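Local coordinates for protein Xaa-Pro Dipeptidase (Alteromonas macleodii, PDB 2QS8) that probably cleaves dipeptides or releases the C-terminal residue of short peptides, as a metal-dependent carboxypeptidase of the amidohydrolase superfamily, at residues Gln74-Lys79 / Asp291-Glu296; Thr196-Val201 / Val234-Ala239; Gly200-Ala205 / Glu296-Lys301. One frame throughout, in Å; residues are numbered along the deposited sequence.

Overall arrangement
Around the methionine at the mouth of a TIM barrel, the three contacts grade from surface to core. Interaction 1 joins two surface loops, mostly through aromatic rings and aliphatic carbons, with a single backbone hydrogen bond. Interaction 2 is wholly buried, continuing a parallel strand pair into polar bonds made by histidine and threonine side chains. Interaction 3, also largely buried, gathers backbone carbonyls round one lysine. Interactions 2 and 3 share Gly-200 and Val-201, and both touch the methionine; their centres lie about 12 Å apart. Interactions 1 and 3 share Glu-296 and also touch: Leu-202 packs on Tyr-76 and Phe-294, and Asp-291 forms a salt bridge with Arg-299.

Interaction 1. Residues Gln74-Lys79 / Asp291-Glu296; sequences QEYQSK and DNFFPE
Two irregular loops pack here by laying rings and aliphatic carbons against one another, with one main-chain bond to fix their alignment. Asp-291 makes no contact across the pair; its carboxylate is occupied by Arg-299. Asn-292 contributes its backbone: its O lies 3.7 Å from CB of Lys-79, whose CG and CD run on past the same carbonyl. Phe-293 does the most. Its O accepts the hydrogen bond from Lys-79 N at 3.1 Å, in the carbonyl plane and on a lone pair, and the CA of Ser-78 makes a further CA-H...O contact with this oxygen. Its CG stands anti to the backbone N (chi1 -178°), which swings the ring back so that one face lies against Ser-78. There CB of Ser-78 sits over that face in a CH-pi contact, 3.8 Å from the ring centroid, while CE2 of Phe-293 comes to the edge of the Tyr-76 ring, 4.0 Å from its CD2. Phe-294 has its CG beside the backbone N instead, and its ring crosses that of Tyr-76 obliquely, the planes at 39° and CD1 3.5 Å from CE2 of the tyrosine. The Phe-293 ring edge rests over the other ring's face, with CD2 of Phe-293 3.6 Å above the plane of Phe-294. Pro-295 then meets the tyrosine tip to tip, its CD 3.4 Å from Tyr-76 OH, while its CA lies near CD of Lys-79. The opposite charges of Glu-296 and Lys-79 are not in contact and could at most attract each other weakly. The contact thus ties the loop that follows strand 69-70 to the connection between helices 278-287 and 299-319, with Phe-294 backed by Val-284 and Lys-287 of helix 278-287 and by Leu-202 from the loop after strand 192-196.

Interaction 2. Residues Thr196-Val201 / Val234-Ala239; sequences TVTGGV and VHAHGA. With MET (methionine), chain D.
At the C-terminal ends of two neighbouring parallel strands of the TIM barrel, 192-196 and 231-236, the strands give way to loops that line the methionine pocket. Thr-196 and His-235 pair in a parallel beta bridge, and Val-197 N bonds to His-235 O just beyond it. Followed outward, the His-235 side chain starts with CB 3.7 Å from Thr-196 CG2. CG is anti to the backbone N (chi1 164°), so the ring runs along the other loop: CD2 passes Thr-198 O, NE2 donates to Gly-199 O at 3.1 Å, and CE1 at the far edge comes 3.2 Å from the methionine O. The Gly-199 oxygen lies in the ring plane, but NE2 stands above the plane of that carbonyl. That oxygen also accepts from Thr-198 OG1, which in turn takes a nearly straight bond from His-237 N at 2.9 Å. An alanine in place of Thr-198 would remove this hydroxyl, and would probably leave His-237 N without its acceptor and the Gly-199 carbonyl less firmly oriented. His-237, whose ND1 is held by Thr-257, points NE2 at the ligand, and the methionine O takes bonds from this NE2 at 2.7 Å and from Val-201 N at 2.9 Å.

Interaction 3. Residues Gly200-Ala205 / Glu296-Lys301; sequences GVLSVA and EIVRPK. With MET (methionine), chain D.
Lys-301 of helix 299-319 reaches into a curl of backbone, and four carbonyls gather round its NZ. Ser-203 O is the nearest at 2.6 Å and is met in its carbonyl plane; Gly-200 O at 2.8 Å and Ala-205 O at 3.0 Å are approached from above theirs, and the bond to Val-201 O is weak. A bend at chi3 (-63°) in an otherwise extended chain delivers the amine there. Among so many carbonyl oxygens the buried amine would probably stay protonated and charged. Beside it Val-298 wedges in, its CG1 3.1 Å from Val-201 O and its CG2 on Ser-203 O. In this amidohydrolase barrel the loop after strand 192-196 forms part of the ligand pocket: with the loop's carbonyls held by the lysine, Leu-202 N gives the methionine carboxylate oxygen OXT a bond of 2.8 Å. Packing is sparser toward the surface. Val-204, the centre of an inverse gamma turn, is exposed and crosses the partly exposed Ile-297 at about a right angle, CG1 to CG2 at 3.8 Å, while CD1 of Ile-297 lies on the Ala-205 carbonyl carbon. Ala-205, though beside them, is buried, with Tyr-186 of a second subunit packing on it.

Interaction 1. Residues Gln74-Lys79 / Asp291-Glu296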
loop_
_atom_site.group_PDB
_atom_site.type_symbol
_atom_site.label_atom_id
_atom_site.label_comp_id
_atom_site.label_asym_id
_atom_site.label_seq_id
_atom_site.Cartn_x
_atom_site.Cartn_y
_atom_site.Cartn_z
ATOM N N GLN A 74 11.630 24.172 -21.118
ATOM C CA GLN A 74 10.532 25.062 -20.787
ATOM C C GLN A 74 11.029 26.469 -20.485
ATOM O O GLN A 74 12.199 26.665 -20.145
ATOM C CB GLN A 74 9.753 24.513 -19.589
ATOM C CG GLN A 74 10.477 24.624 -18.265
ATOM C CD GLN A 74 9.887 23.717 -17.197
ATOM O OE1 GLN A 74 10.108 22.505 -17.200
ATOM N NE2 GLN A 74 9.123 24.300 -16.279
ATOM N N GLU A 75 10.133 27.434 -20.654
ATOM C CA GLU A 75 10.374 28.853 -20.374
ATOM C C GLU A 75 9.005 29.416 -20.050
ATOM O O GLU A 75 8.125 29.442 -20.911
ATOM C CB GLU A 75 10.947 29.585 -21.581
ATOM C CG GLU A 75 12.334 29.130 -21.967
ATOM C CD GLU A 75 13.036 30.111 -22.885
ATOM O OE1 GLU A 75 12.400 30.553 -23.866
ATOM O OE2 GLU A 75 14.219 30.422 -22.621
ATOM N N TYR A 76 8.821 29.864 -18.816
ATOM C CA TYR A 76 7.525 30.380 -18.395
ATOM C C TYR A 76 6.989 31.520 -19.259
ATOM O O TYR A 76 7.660 32.531 -19.456
ATOM C CB TYR A 76 7.565 30.851 -16.935
ATOM C CG TYR A 76 6.192 30.848 -16.322
ATOM C CD1 TYR A 76 5.600 29.653 -15.915
ATOM C CD2 TYR A 76 5.427 32.014 -16.267
ATOM C CE1 TYR A 76 4.284 29.610 -15.484
ATOM C CE2 TYR A 76 4.103 31.985 -15.835
ATOM C CZ TYR A 76 3.535 30.774 -15.450
ATOM O OH TYR A 76 2.211 30.713 -15.064
ATOM N N GLN A 77 5.776 31.339 -19.766
ATOM C CA GLN A 77 5.122 32.347 -20.593
ATOM C C GLN A 77 3.799 32.727 -19.948
ATOM O O GLN A 77 3.163 31.907 -19.280
ATOM C CB GLN A 77 4.855 31.804 -22.000
ATOM C CG GLN A 77 6.098 31.591 -22.847
ATOM C CD GLN A 77 5.787 31.004 -24.206
ATOM O OE1 GLN A 77 5.319 29.869 -24.309
ATOM N NE2 GLN A 77 6.041 31.773 -25.257
ATOM N N SER A 78 3.387 33.972 -20.151
ATOM C CA SER A 78 2.124 34.470 -19.625
ATOM C C SER A 78 0.962 33.646 -20.195
ATOM O O SER A 78 1.130 32.913 -21.180
ATOM C CB SER A 78 1.932 35.930 -20.041
ATOM O OG SER A 78 1.817 36.031 -21.452
ATOM N N LYS A 79 -0.205 33.776 -19.565
ATOM C CA LYS A 79 -1.404 33.089 -20.015
ATOM C C LYS A 79 -1.687 33.447 -21.474
ATOM O O LYS A 79 -2.041 32.587 -22.279
ATOM C CB LYS A 79 -2.604 33.488 -19.156
ATOM C CG LYS A 79 -2.553 32.959 -17.733
ATOM C CD LYS A 79 -3.774 33.408 -16.926
ATOM C CE LYS A 79 -5.070 32.851 -17.502
ATOM N NZ LYS A 79 -6.250 33.323 -16.728
ATOM N N ASP A 291 -1.324 42.278 -14.642
ATOM C CA ASP A 291 -2.593 41.566 -14.558
ATOM C C ASP A 291 -2.657 40.406 -15.557
ATOM O O ASP A 291 -2.197 40.520 -16.695
ATOM C CB ASP A 291 -3.784 42.510 -14.804
ATOM C CG ASP A 291 -3.922 43.601 -13.736
ATOM O OD1 ASP A 291 -3.622 43.341 -12.543
ATOM O OD2 ASP A 291 -4.354 44.720 -14.092
ATOM N N ASN A 292 -3.211 39.285 -15.096
ATOM C CA ASN A 292 -3.393 38.082 -15.909
ATOM C C ASN A 292 -2.136 37.481 -16.518
ATOM O O ASN A 292 -2.212 36.765 -17.521
ATOM C CB ASN A 292 -4.413 38.351 -17.021
ATOM C CG ASN A 292 -5.769 38.780 -16.478
ATOM O OD1 ASN A 292 -6.396 38.052 -15.709
ATOM N ND2 ASN A 292 -6.221 39.966 -16.875
ATOM N N PHE A 293 -0.979 37.782 -15.937
ATOM C CA PHE A 293 0.264 37.212 -16.437
ATOM C C PHE A 293 0.274 35.779 -15.903
ATOM O O PHE A 293 0.422 34.821 -16.664
ATOM C CB PHE A 293 1.479 37.965 -15.909
ATOM C CG PHE A 293 2.782 37.447 -16.442
ATOM C CD1 PHE A 293 3.304 37.942 -17.629
ATOM C CD2 PHE A 293 3.466 36.427 -15.780
ATOM C CE1 PHE A 293 4.479 37.435 -18.144
ATOM C CE2 PHE A 293 4.640 35.914 -16.291
ATOM C CZ PHE A 293 5.150 36.418 -17.478
ATOM N N PHE A 294 0.103 35.667 -14.588
ATOM C CA PHE A 294 0.054 34.388 -13.888
ATOM C C PHE A 294 -1.415 33.996 -13.675
ATOM O O PHE A 294 -2.321 34.827 -13.778
ATOM C CB PHE A 294 0.699 34.492 -12.495
ATOM C CG PHE A 294 2.194 34.743 -12.504
ATOM C CD1 PHE A 294 3.073 33.799 -13.025
ATOM C CD2 PHE A 294 2.719 35.912 -11.950
ATOM C CE1 PHE A 294 4.453 34.014 -12.992
ATOM C CE2 PHE A 294 4.099 36.137 -11.916
ATOM C CZ PHE A 294 4.965 35.190 -12.434
ATOM N N PRO A 295 -1.671 32.709 -13.406
ATOM C CA PRO A 295 -3.056 32.299 -13.171
ATOM C C PRO A 295 -3.430 33.004 -11.863
ATOM O O PRO A 295 -2.545 33.343 -11.073
ATOM C CB PRO A 295 -2.942 30.789 -13.008
ATOM C CG PRO A 295 -1.803 30.449 -13.936
ATOM C CD PRO A 295 -0.803 31.541 -13.645
ATOM N N GLU A 296 -4.717 33.229 -11.628
ATOM C CA GLU A 296 -5.144 33.911 -10.414
ATOM C C GLU A 296 -4.712 33.228 -9.118
ATOM O O GLU A 296 -4.439 33.894 -8.121
ATOM C CB GLU A 296 -6.669 34.092 -10.410
ATOM C CG GLU A 296 -7.188 35.066 -11.462
ATOM C CD GLU A 296 -6.398 36.373 -11.502
ATOM O OE1 GLU A 296 -6.275 37.033 -10.447
ATOM O OE2 GLU A 296 -5.902 36.739 -12.591
#

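Interaction 2. Residues Thr196-Val201 / Val234-Ala239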
loop_
_atom_site.group_PDB
_atom_site.type_symbol
_atom_site.label_atom_id
_atom_site.label_comp_id
_atom_site.label_asym_id
_atom_site.label_seq_id
_atom_site.Cartn_x
_atom_site.Cartn_y
_atom_site.Cartn_z
ATOM N N THR A 196 9.605 18.200 -4.048
ATOM C CA THR A 196 9.035 19.460 -3.598
ATOM C C THR A 196 8.553 19.177 -2.170
ATOM O O THR A 196 7.473 18.626 -1.950
ATOM C CB THR A 196 7.854 19.931 -4.501
ATOM O OG1 THR A 196 6.950 18.847 -4.744
ATOM C CG2 THR A 196 8.377 20.447 -5.825
ATOM N N VAL A 197 9.389 19.532 -1.201
ATOM C CA VAL A 197 9.063 19.304 0.198
ATOM C C VAL A 197 8.018 20.292 0.745
ATOM O O VAL A 197 7.492 20.094 1.842
ATOM C CB VAL A 197 10.343 19.346 1.082
ATOM C CG1 VAL A 197 10.644 20.764 1.511
ATOM C CG2 VAL A 197 10.175 18.417 2.281
ATOM N N THR A 198 7.735 21.357 -0.003
ATOM C CA THR A 198 6.711 22.322 0.406
ATOM C C THR A 198 5.941 22.760 -0.831
ATOM O O THR A 198 6.302 22.403 -1.951
ATOM C CB THR A 198 7.304 23.604 1.047
ATOM O OG1 THR A 198 7.932 24.400 0.033
ATOM C CG2 THR A 198 8.322 23.258 2.125
ATOM N N GLY A 199 4.883 23.539 -0.631
ATOM C CA GLY A 199 4.121 24.038 -1.762
ATOM C C GLY A 199 5.013 24.936 -2.601
ATOM O O GLY A 199 6.133 25.249 -2.194
ATOM N N GLY A 200 4.525 25.359 -3.763
ATOM C CA GLY A 200 5.323 26.203 -4.635
ATOM C C GLY A 200 4.553 27.347 -5.260
ATOM O O GLY A 200 3.356 27.500 -5.020
ATOM N N VAL A 201 5.234 28.138 -6.087
ATOM C CA VAL A 201 4.628 29.298 -6.730
ATOM C C VAL A 201 3.941 29.064 -8.079
ATOM O O VAL A 201 2.738 29.271 -8.212
ATOM C CB VAL A 201 5.668 30.433 -6.920
ATOM C CG1 VAL A 201 5.047 31.606 -7.667
ATOM C CG2 VAL A 201 6.182 30.884 -5.582
ATOM N N VAL A 234 16.212 19.665 -3.032
ATOM C CA VAL A 234 14.889 19.872 -2.448
ATOM C C VAL A 234 14.256 21.258 -2.601
ATOM O O VAL A 234 14.776 22.253 -2.101
ATOM C CB VAL A 234 14.914 19.516 -0.929
ATOM C CG1 VAL A 234 13.527 19.696 -0.303
ATOM C CG2 VAL A 234 15.398 18.091 -0.743
ATOM N N HIS A 235 13.124 21.311 -3.293
ATOM C CA HIS A 235 12.380 22.557 -3.452
ATOM C C HIS A 235 11.765 22.844 -2.078
ATOM O O HIS A 235 11.172 21.954 -1.475
ATOM C CB HIS A 235 11.255 22.370 -4.480
ATOM C CG HIS A 235 10.213 23.442 -4.452
ATOM N ND1 HIS A 235 10.214 24.507 -5.322
ATOM C CD2 HIS A 235 9.125 23.605 -3.664
ATOM C CE1 HIS A 235 9.174 25.282 -5.076
ATOM N NE2 HIS A 235 8.497 24.754 -4.072
ATOM N N ALA A 236 11.909 24.071 -1.580
ATOM C CA ALA A 236 11.332 24.414 -0.285
ATOM C C ALA A 236 11.276 25.912 -0.021
ATOM O O ALA A 236 12.294 26.599 -0.050
ATOM C CB ALA A 236 12.103 23.729 0.828
ATOM N N HIS A 237 10.072 26.410 0.237
ATOM C CA HIS A 237 9.871 27.820 0.533
ATOM C C HIS A 237 9.550 27.949 2.023
ATOM O O HIS A 237 10.168 28.743 2.724
ATOM C CB HIS A 237 8.712 28.390 -0.298
ATOM C CG HIS A 237 8.999 28.490 -1.761
ATOM N ND1 HIS A 237 10.014 29.270 -2.270
ATOM C CD2 HIS A 237 8.382 27.934 -2.830
ATOM C CE1 HIS A 237 10.009 29.193 -3.590
ATOM N NE2 HIS A 237 9.028 28.387 -3.955
ATOM N N GLY A 238 8.579 27.162 2.492
ATOM C CA GLY A 238 8.188 27.195 3.893
ATOM C C GLY A 238 9.284 26.602 4.760
ATOM O O GLY A 238 9.946 25.640 4.360
ATOM N N ALA A 239 9.475 27.168 5.946
ATOM C CA ALA A 239 10.514 26.703 6.860
ATOM C C ALA A 239 10.324 25.287 7.394
ATOM O O ALA A 239 11.292 24.538 7.495
ATOM C CB ALA A 239 10.654 27.675 8.034
HETATM N N MET D . 9.909 27.482 -9.525
HETATM C CA MET D . 9.730 28.083 -8.171
HETATM C C MET D . 8.290 27.962 -7.681
HETATM O O MET D . 8.087 28.007 -6.450
HETATM C CB MET D . 10.125 29.558 -8.205
HETATM C CG MET D . 10.039 30.228 -6.861
HETATM S SD MET D . 10.710 31.852 -6.922
HETATM C CE MET D . 12.423 31.461 -7.137
HETATM O OXT MET D . 7.387 27.834 -8.536
#

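Interaction 3. Residues Gly200-Ala205 / Glu296-Lys301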
loop_
_atom_site.group_PDB
_atom_site.type_symbol
_atom_site.label_atom_id
_atom_site.label_comp_id
_atom_site.label_asym_id
_atom_site.label_seq_id
_atom_site.Cartn_x
_atom_site.Cartn_y
_atom_site.Cartn_z
ATOM N N GLY A 200 4.525 25.359 -3.763
ATOM C CA GLY A 200 5.323 26.203 -4.635
ATOM C C GLY A 200 4.553 27.347 -5.260
ATOM O O GLY A 200 3.356 27.500 -5.020
ATOM N N VAL A 201 5.234 28.138 -6.087
ATOM C CA VAL A 201 4.628 29.298 -6.730
ATOM C C VAL A 201 3.941 29.064 -8.079
ATOM O O VAL A 201 2.738 29.271 -8.212
ATOM C CB VAL A 201 5.668 30.433 -6.920
ATOM C CG1 VAL A 201 5.047 31.606 -7.667
ATOM C CG2 VAL A 201 6.182 30.884 -5.582
ATOM N N LEU A 202 4.715 28.652 -9.074
ATOM C CA LEU A 202 4.185 28.436 -10.419
ATOM C C LEU A 202 3.240 27.242 -10.614
ATOM O O LEU A 202 2.831 26.949 -11.730
ATOM C CB LEU A 202 5.349 28.347 -11.403
ATOM C CG LEU A 202 6.247 29.580 -11.334
ATOM C CD1 LEU A 202 7.446 29.406 -12.260
ATOM C CD2 LEU A 202 5.434 30.806 -11.701
ATOM N N SER A 203 2.893 26.553 -9.537
ATOM C CA SER A 203 1.982 25.427 -9.662
ATOM C C SER A 203 0.561 25.928 -9.458
ATOM O O SER A 203 0.331 26.848 -8.669
ATOM C CB SER A 203 2.317 24.348 -8.625
ATOM O OG SER A 203 2.318 24.875 -7.311
ATOM N N VAL A 204 -0.382 25.351 -10.191
ATOM C CA VAL A 204 -1.784 25.738 -10.067
ATOM C C VAL A 204 -2.313 24.984 -8.856
ATOM O O VAL A 204 -2.954 23.936 -8.986
ATOM C CB VAL A 204 -2.586 25.353 -11.333
ATOM C CG1 VAL A 204 -4.036 25.819 -11.211
ATOM C CG2 VAL A 204 -1.939 25.976 -12.553
ATOM N N ALA A 205 -2.002 25.512 -7.679
ATOM C CA ALA A 205 -2.404 24.907 -6.412
ATOM C C ALA A 205 -2.528 25.999 -5.346
ATOM O O ALA A 205 -1.896 27.041 -5.445
ATOM C CB ALA A 205 -1.369 23.857 -5.988
ATOM N N GLU A 296 -4.717 33.229 -11.628
ATOM C CA GLU A 296 -5.144 33.911 -10.414
ATOM C C GLU A 296 -4.712 33.228 -9.118
ATOM O O GLU A 296 -4.439 33.894 -8.121
ATOM C CB GLU A 296 -6.669 34.092 -10.410
ATOM C CG GLU A 296 -7.188 35.066 -11.462
ATOM C CD GLU A 296 -6.398 36.373 -11.502
ATOM O OE1 GLU A 296 -6.275 37.033 -10.447
ATOM O OE2 GLU A 296 -5.902 36.739 -12.591
ATOM N N ILE A 297 -4.649 31.902 -9.131
ATOM C CA ILE A 297 -4.265 31.152 -7.939
ATOM C C ILE A 297 -2.749 31.233 -7.684
ATOM O O ILE A 297 -2.295 31.098 -6.540
ATOM C CB ILE A 297 -4.729 29.671 -8.060
ATOM C CG1 ILE A 297 -4.565 28.953 -6.727
ATOM C CG2 ILE A 297 -3.948 28.960 -9.140
ATOM C CD1 ILE A 297 -5.258 27.610 -6.673
ATOM N N VAL A 298 -1.990 31.485 -8.753
ATOM C CA VAL A 298 -0.534 31.602 -8.692
ATOM C C VAL A 298 -0.057 33.015 -8.304
ATOM O O VAL A 298 0.866 33.171 -7.501
ATOM C CB VAL A 298 0.108 31.244 -10.061
ATOM C CG1 VAL A 298 1.606 31.526 -10.029
ATOM C CG2 VAL A 298 -0.154 29.790 -10.401
ATOM N N ARG A 299 -0.695 34.035 -8.878
ATOM C CA ARG A 299 -0.325 35.429 -8.626
ATOM C C ARG A 299 0.006 35.806 -7.173
ATOM O O ARG A 299 1.044 36.397 -6.910
ATOM C CB ARG A 299 -1.417 36.368 -9.160
ATOM C CG ARG A 299 -1.013 37.832 -9.128
ATOM C CD ARG A 299 -2.040 38.731 -9.799
ATOM N NE ARG A 299 -1.494 40.062 -10.033
ATOM C CZ ARG A 299 -2.158 41.057 -10.607
ATOM N NH1 ARG A 299 -3.407 40.886 -11.011
ATOM N NH2 ARG A 299 -1.567 42.226 -10.789
ATOM N N PRO A 300 -0.879 35.481 -6.217
ATOM C CA PRO A 300 -0.639 35.803 -4.804
ATOM C C PRO A 300 0.673 35.220 -4.276
ATOM O O PRO A 300 1.424 35.890 -3.566
ATOM C CB PRO A 300 -1.847 35.188 -4.093
ATOM C CG PRO A 300 -2.908 35.209 -5.130
ATOM C CD PRO A 300 -2.175 34.799 -6.383
ATOM N N LYS A 301 0.929 33.962 -4.626
ATOM C CA LYS A 301 2.125 33.248 -4.199
ATOM C C LYS A 301 3.396 33.882 -4.753
ATOM O O LYS A 301 4.394 34.005 -4.043
ATOM C CB LYS A 301 2.038 31.779 -4.636
ATOM C CG LYS A 301 0.813 31.042 -4.087
ATOM C CD LYS A 301 0.822 29.557 -4.442
ATOM C CE LYS A 301 0.759 29.348 -5.947
ATOM N NZ LYS A 301 0.869 27.909 -6.320
HETATM N N MET D . 9.909 27.482 -9.525
HETATM C CA MET D . 9.730 28.083 -8.171
HETATM C C MET D . 8.290 27.962 -7.681
HETATM O O MET D . 8.087 28.007 -6.450
HETATM C CB MET D . 10.125 29.558 -8.205
HETATM C CG MET D . 10.039 30.228 -6.861
HETATM S SD MET D . 10.710 31.852 -6.922
HETATM C CE MET D . 12.423 31.461 -7.137
HETATM O OXT MET D . 7.387 27.834 -8.536
#